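Local coordinates for protein hydroxylase (Rhodococcus sp., PDB 2OR0) that is a putative flavin-dependent hydroxylase of the acyl-CoA dehydrogenase family, probably using reduced flavin and molecular oxygen to place one oxygen atom on its substrate, at residues S301-L312 against T340-A351. Sequence-based numbering, arbitrary orientation.
Sequences SAAEINASRVSL and TQIAAAWRAVRA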
loop_
_atom_site.group_PDB
_atom_site.type_symbol
_atom_site.label_atom_id
_atom_site.label_comp_id
_atom_site.label_asym_id
_atom_site.label_seq_id
_atom_site.Cartn_x
_atom_site.Cartn_y
_atom_site.Cartn_z
ATOM N N SER A 301 0.327 9.889 22.060
ATOM C CA SER A 301 -0.047 9.195 20.829
ATOM C C SER A 301 0.382 9.937 19.580
ATOM O O SER A 301 0.881 9.304 18.641
ATOM C CB SER A 301 -1.565 8.927 20.777
ATOM O OG SER A 301 -1.895 7.938 21.744
ATOM N N ALA A 302 0.191 11.266 19.570
ATOM C CA ALA A 302 0.665 12.101 18.456
ATOM C C ALA A 302 2.165 11.974 18.250
ATOM O O ALA A 302 2.614 12.009 17.113
ATOM C CB ALA A 302 0.288 13.580 18.665
ATOM N N ALA A 303 2.937 11.847 19.343
ATOM C CA ALA A 303 4.393 11.705 19.229
ATOM C C ALA A 303 4.786 10.364 18.538
ATOM O O ALA A 303 5.668 10.309 17.649
ATOM C CB ALA A 303 5.060 11.859 20.585
ATOM N N GLU A 304 4.104 9.297 18.923
ATOM C CA GLU A 304 4.320 7.970 18.328
ATOM C C GLU A 304 3.973 7.923 16.854
ATOM O O GLU A 304 4.725 7.370 16.072
ATOM C CB GLU A 304 3.514 6.890 19.071
ATOM C CG GLU A 304 3.859 6.781 20.515
ATOM C CD GLU A 304 5.311 6.386 20.733
ATOM O OE1 GLU A 304 5.613 5.189 20.557
ATOM O OE2 GLU A 304 6.139 7.253 21.114
ATOM N N ILE A 305 2.822 8.469 16.488
ATOM C CA ILE A 305 2.392 8.511 15.098
ATOM C C ILE A 305 3.389 9.333 14.262
ATOM O O ILE A 305 3.746 8.949 13.134
ATOM C CB ILE A 305 0.950 9.100 14.993
ATOM C CG1 ILE A 305 -0.095 8.124 15.628
ATOM C CG2 ILE A 305 0.604 9.464 13.540
ATOM C CD1 ILE A 305 -1.501 8.738 15.800
ATOM N N ASN A 306 3.850 10.470 14.798
ATOM C CA ASN A 306 4.879 11.251 14.070
ATOM C C ASN A 306 6.157 10.444 13.915
ATOM O O ASN A 306 6.734 10.448 12.840
ATOM C CB ASN A 306 5.216 12.592 14.741
ATOM C CG ASN A 306 6.424 13.261 14.088
ATOM O OD1 ASN A 306 7.564 13.091 14.531
ATOM N ND2 ASN A 306 6.185 13.936 12.998
ATOM N N ALA A 307 6.594 9.750 14.975
ATOM C CA ALA A 307 7.791 8.917 14.885
ATOM C C ALA A 307 7.702 7.888 13.744
ATOM O O ALA A 307 8.724 7.578 13.104
ATOM C CB ALA A 307 8.128 8.240 16.188
ATOM N N SER A 308 6.489 7.402 13.475
ATOM C CA SER A 308 6.287 6.415 12.392
ATOM C C SER A 308 6.414 7.055 11.026
ATOM O O SER A 308 7.102 6.506 10.139
ATOM C CB SER A 308 4.925 5.730 12.513
ATOM O OG SER A 308 4.863 4.947 13.705
ATOM N N ARG A 309 5.732 8.188 10.845
ATOM C CA ARG A 309 5.789 8.953 9.597
ATOM C C ARG A 309 7.255 9.259 9.214
ATOM O O ARG A 309 7.683 8.927 8.103
ATOM C CB ARG A 309 4.980 10.252 9.707
ATOM C CG ARG A 309 5.280 11.286 8.577
ATOM C CD ARG A 309 4.573 12.632 8.852
ATOM N NE ARG A 309 3.176 12.636 8.378
ATOM C CZ ARG A 309 2.783 13.099 7.198
ATOM N NH1 ARG A 309 3.675 13.631 6.365
ATOM N NH2 ARG A 309 1.500 13.049 6.859
ATOM N N VAL A 310 8.022 9.826 10.144
ATOM C CA VAL A 310 9.390 10.274 9.844
ATOM C C VAL A 310 10.315 9.106 9.605
ATOM O O VAL A 310 11.130 9.154 8.683
ATOM C CB VAL A 310 9.996 11.264 10.913
ATOM C CG1 VAL A 310 9.036 12.454 11.165
ATOM C CG2 VAL A 310 10.295 10.563 12.193
ATOM N N SER A 311 10.166 8.055 10.413
ATOM C CA SER A 311 10.981 6.851 10.276
ATOM C C SER A 311 10.841 6.161 8.938
ATOM O O SER A 311 11.830 5.774 8.335
ATOM C CB SER A 311 10.624 5.850 11.365
ATOM O OG SER A 311 11.133 6.345 12.568
ATOM N N LEU A 312 9.604 5.959 8.518
ATOM C CA LEU A 312 9.303 5.285 7.250
ATOM C C LEU A 312 9.922 6.046 6.066
ATOM O O LEU A 312 10.544 5.464 5.154
ATOM C CB LEU A 312 7.770 5.187 7.048
ATOM C CG LEU A 312 7.320 4.479 5.751
ATOM C CD1 LEU A 312 7.617 2.979 5.697
ATOM C CD2 LEU A 312 5.846 4.726 5.464
ATOM N N THR A 340 12.167 -1.232 10.136
ATOM C CA THR A 340 11.669 0.115 10.441
ATOM C C THR A 340 10.257 0.322 9.944
ATOM O O THR A 340 9.420 0.873 10.637
ATOM C CB THR A 340 12.642 1.171 9.842
ATOM O OG1 THR A 340 13.783 1.202 10.685
ATOM C CG2 THR A 340 12.030 2.576 9.779
ATOM N N GLN A 341 9.984 -0.165 8.746
ATOM C CA GLN A 341 8.709 0.004 8.109
ATOM C C GLN A 341 7.614 -0.784 8.854
ATOM O O GLN A 341 6.503 -0.269 9.094
ATOM C CB GLN A 341 8.846 -0.451 6.640
ATOM C CG GLN A 341 7.533 -0.626 5.872
ATOM C CD GLN A 341 7.118 -2.105 5.866
ATOM O OE1 GLN A 341 7.934 -2.979 5.557
ATOM N NE2 GLN A 341 5.863 -2.382 6.207
ATOM N N ILE A 342 7.924 -2.028 9.211
ATOM C CA ILE A 342 6.994 -2.849 9.964
ATOM C C ILE A 342 6.708 -2.173 11.319
ATOM O O ILE A 342 5.557 -1.988 11.672
ATOM C CB ILE A 342 7.575 -4.254 10.206
ATOM C CG1 ILE A 342 7.573 -5.078 8.928
ATOM C CG2 ILE A 342 6.792 -4.985 11.327
ATOM C CD1 ILE A 342 8.571 -6.239 8.974
ATOM N N ALA A 343 7.762 -1.831 12.065
ATOM C CA ALA A 343 7.648 -1.102 13.360
ATOM C C ALA A 343 6.832 0.180 13.253
ATOM O O ALA A 343 6.089 0.529 14.197
ATOM C CB ALA A 343 9.036 -0.781 13.904
ATOM N N ALA A 344 6.977 0.895 12.133
ATOM C CA ALA A 344 6.218 2.119 11.919
ATOM C C ALA A 344 4.692 1.860 11.881
ATOM O O ALA A 344 3.926 2.631 12.462
ATOM C CB ALA A 344 6.655 2.829 10.643
ATOM N N ALA A 345 4.259 0.807 11.176
ATOM C CA ALA A 345 2.827 0.447 11.164
ATOM C C ALA A 345 2.321 0.126 12.584
ATOM O O ALA A 345 1.293 0.648 13.014
ATOM C CB ALA A 345 2.555 -0.734 10.215
ATOM N N TRP A 346 3.062 -0.703 13.308
ATOM C CA TRP A 346 2.635 -1.151 14.613
ATOM C C TRP A 346 2.542 0.010 15.641
ATOM O O TRP A 346 1.576 0.094 16.411
ATOM C CB TRP A 346 3.563 -2.247 15.140
ATOM C CG TRP A 346 3.269 -3.625 14.518
ATOM C CD1 TRP A 346 3.580 -4.056 13.225
ATOM C CD2 TRP A 346 2.601 -4.731 15.154
ATOM N NE1 TRP A 346 3.173 -5.379 13.059
ATOM C CE2 TRP A 346 2.554 -5.800 14.211
ATOM C CE3 TRP A 346 2.058 -4.929 16.436
ATOM C CZ2 TRP A 346 1.986 -7.039 14.516
ATOM C CZ3 TRP A 346 1.476 -6.178 16.739
ATOM C CH2 TRP A 346 1.452 -7.208 15.777
ATOM N N ARG A 347 3.560 0.875 15.632
ATOM C CA ARG A 347 3.643 2.034 16.520
ATOM C C ARG A 347 2.418 2.936 16.344
ATOM O O ARG A 347 1.816 3.363 17.315
ATOM C CB ARG A 347 4.960 2.821 16.261
ATOM C CG ARG A 347 5.287 3.904 17.329
ATOM C CD ARG A 347 6.615 4.633 17.002
ATOM N NE ARG A 347 7.721 3.683 16.798
ATOM C CZ ARG A 347 8.284 3.394 15.622
ATOM N NH1 ARG A 347 7.890 3.993 14.503
ATOM N NH2 ARG A 347 9.251 2.510 15.568
ATOM N N ALA A 348 2.067 3.197 15.097
ATOM C CA ALA A 348 0.993 4.111 14.738
ATOM C C ALA A 348 -0.350 3.507 15.122
ATOM O O ALA A 348 -1.196 4.178 15.720
ATOM C CB ALA A 348 1.052 4.392 13.259
ATOM N N VAL A 349 -0.537 2.221 14.837
ATOM C CA VAL A 349 -1.791 1.570 15.240
ATOM C C VAL A 349 -1.979 1.519 16.760
ATOM O O VAL A 349 -3.072 1.835 17.252
ATOM C CB VAL A 349 -1.998 0.189 14.587
ATOM C CG1 VAL A 349 -3.312 -0.425 15.084
ATOM C CG2 VAL A 349 -2.021 0.339 13.053
ATOM N N ARG A 350 -0.934 1.137 17.495
ATOM C CA ARG A 350 -1.029 1.137 18.945
ATOM C C ARG A 350 -1.389 2.526 19.514
ATOM O O ARG A 350 -2.136 2.621 20.498
ATOM C CB ARG A 350 0.259 0.657 19.609
ATOM C CG ARG A 350 0.464 -0.880 19.559
ATOM C CD ARG A 350 1.581 -1.317 20.529
ATOM N NE ARG A 350 1.882 -2.745 20.383
ATOM C CZ ARG A 350 2.927 -3.227 19.714
ATOM N NH1 ARG A 350 3.788 -2.384 19.132
ATOM N NH2 ARG A 350 3.118 -4.554 19.627
ATOM N N ALA A 351 -0.842 3.577 18.915
ATOM C CA ALA A 351 -1.109 4.966 19.325
ATOM C C ALA A 351 -2.564 5.364 19.055
ATOM O O ALA A 351 -3.214 6.061 19.875
ATOM C CB ALA A 351 -0.159 5.907 18.582
HETATM O O HOH W 1 2.706 3.471 19.930
#
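Ser308 reaches across to the backbone of Ala344, a compact way to tie two close helices together. Ser308 OG gives its proton to Ala344 O at 2.8 Å, in the carbonyl plane and on a lone pair, while that oxygen still accepts the helical bond from Ala348 N. The same hydroxyl receives Arg347 NH1 at 3.3 Å, a bent bond whose acceptor lies 27° out of the guanidinium plane. Two helical turns away, Ser301 OG makes a similar bond to Ala351 O at 3.0 Å, though tilted from the carbonyl plane.

Arg347 has more of its surface buried by the facing helix than any other residue here. With CG anti to the backbone N (chi1 -169°), its chain runs out over the opposite helix before the bend at chi3 carries NH1 back to Ser308. CD passes 3.5 Å from Glu304 O, and Ala307 CB lies against that same methylene. The Glu304 side chain crosses at about a right angle; its OE1 touches Arg347 CG, but stays 4.6 Å from Arg347 NE, too far for a salt bridge. One water spans this rim, donating to Arg347 O and weakly to Glu304 OE1. An alanine in place of Arg347 would probably leave Ser308 OG without its NH1 donor and uncover the Glu304–Ala307 side of the groove.

Ala351 CB touches both Glu304 CB and Ile305 CG1, the latter at 3.7 Å. At the other end Leu312 CD1 lies alongside Gln341 CG, while the Gln341 amide leads away and its NE2 bonds Thr259 OG1; Thr340 CG2 packs against Ser311 O and Ser311 CB.

Small residues at Ser301, Ser308, Ala344, Ala348 and Ala351 are consistent with the segment axes approaching to 8.1 Å at 160°, the close antiparallel pairing of neighbouring helices in the C-terminal helical bundle of the acyl-CoA dehydrogenase fold.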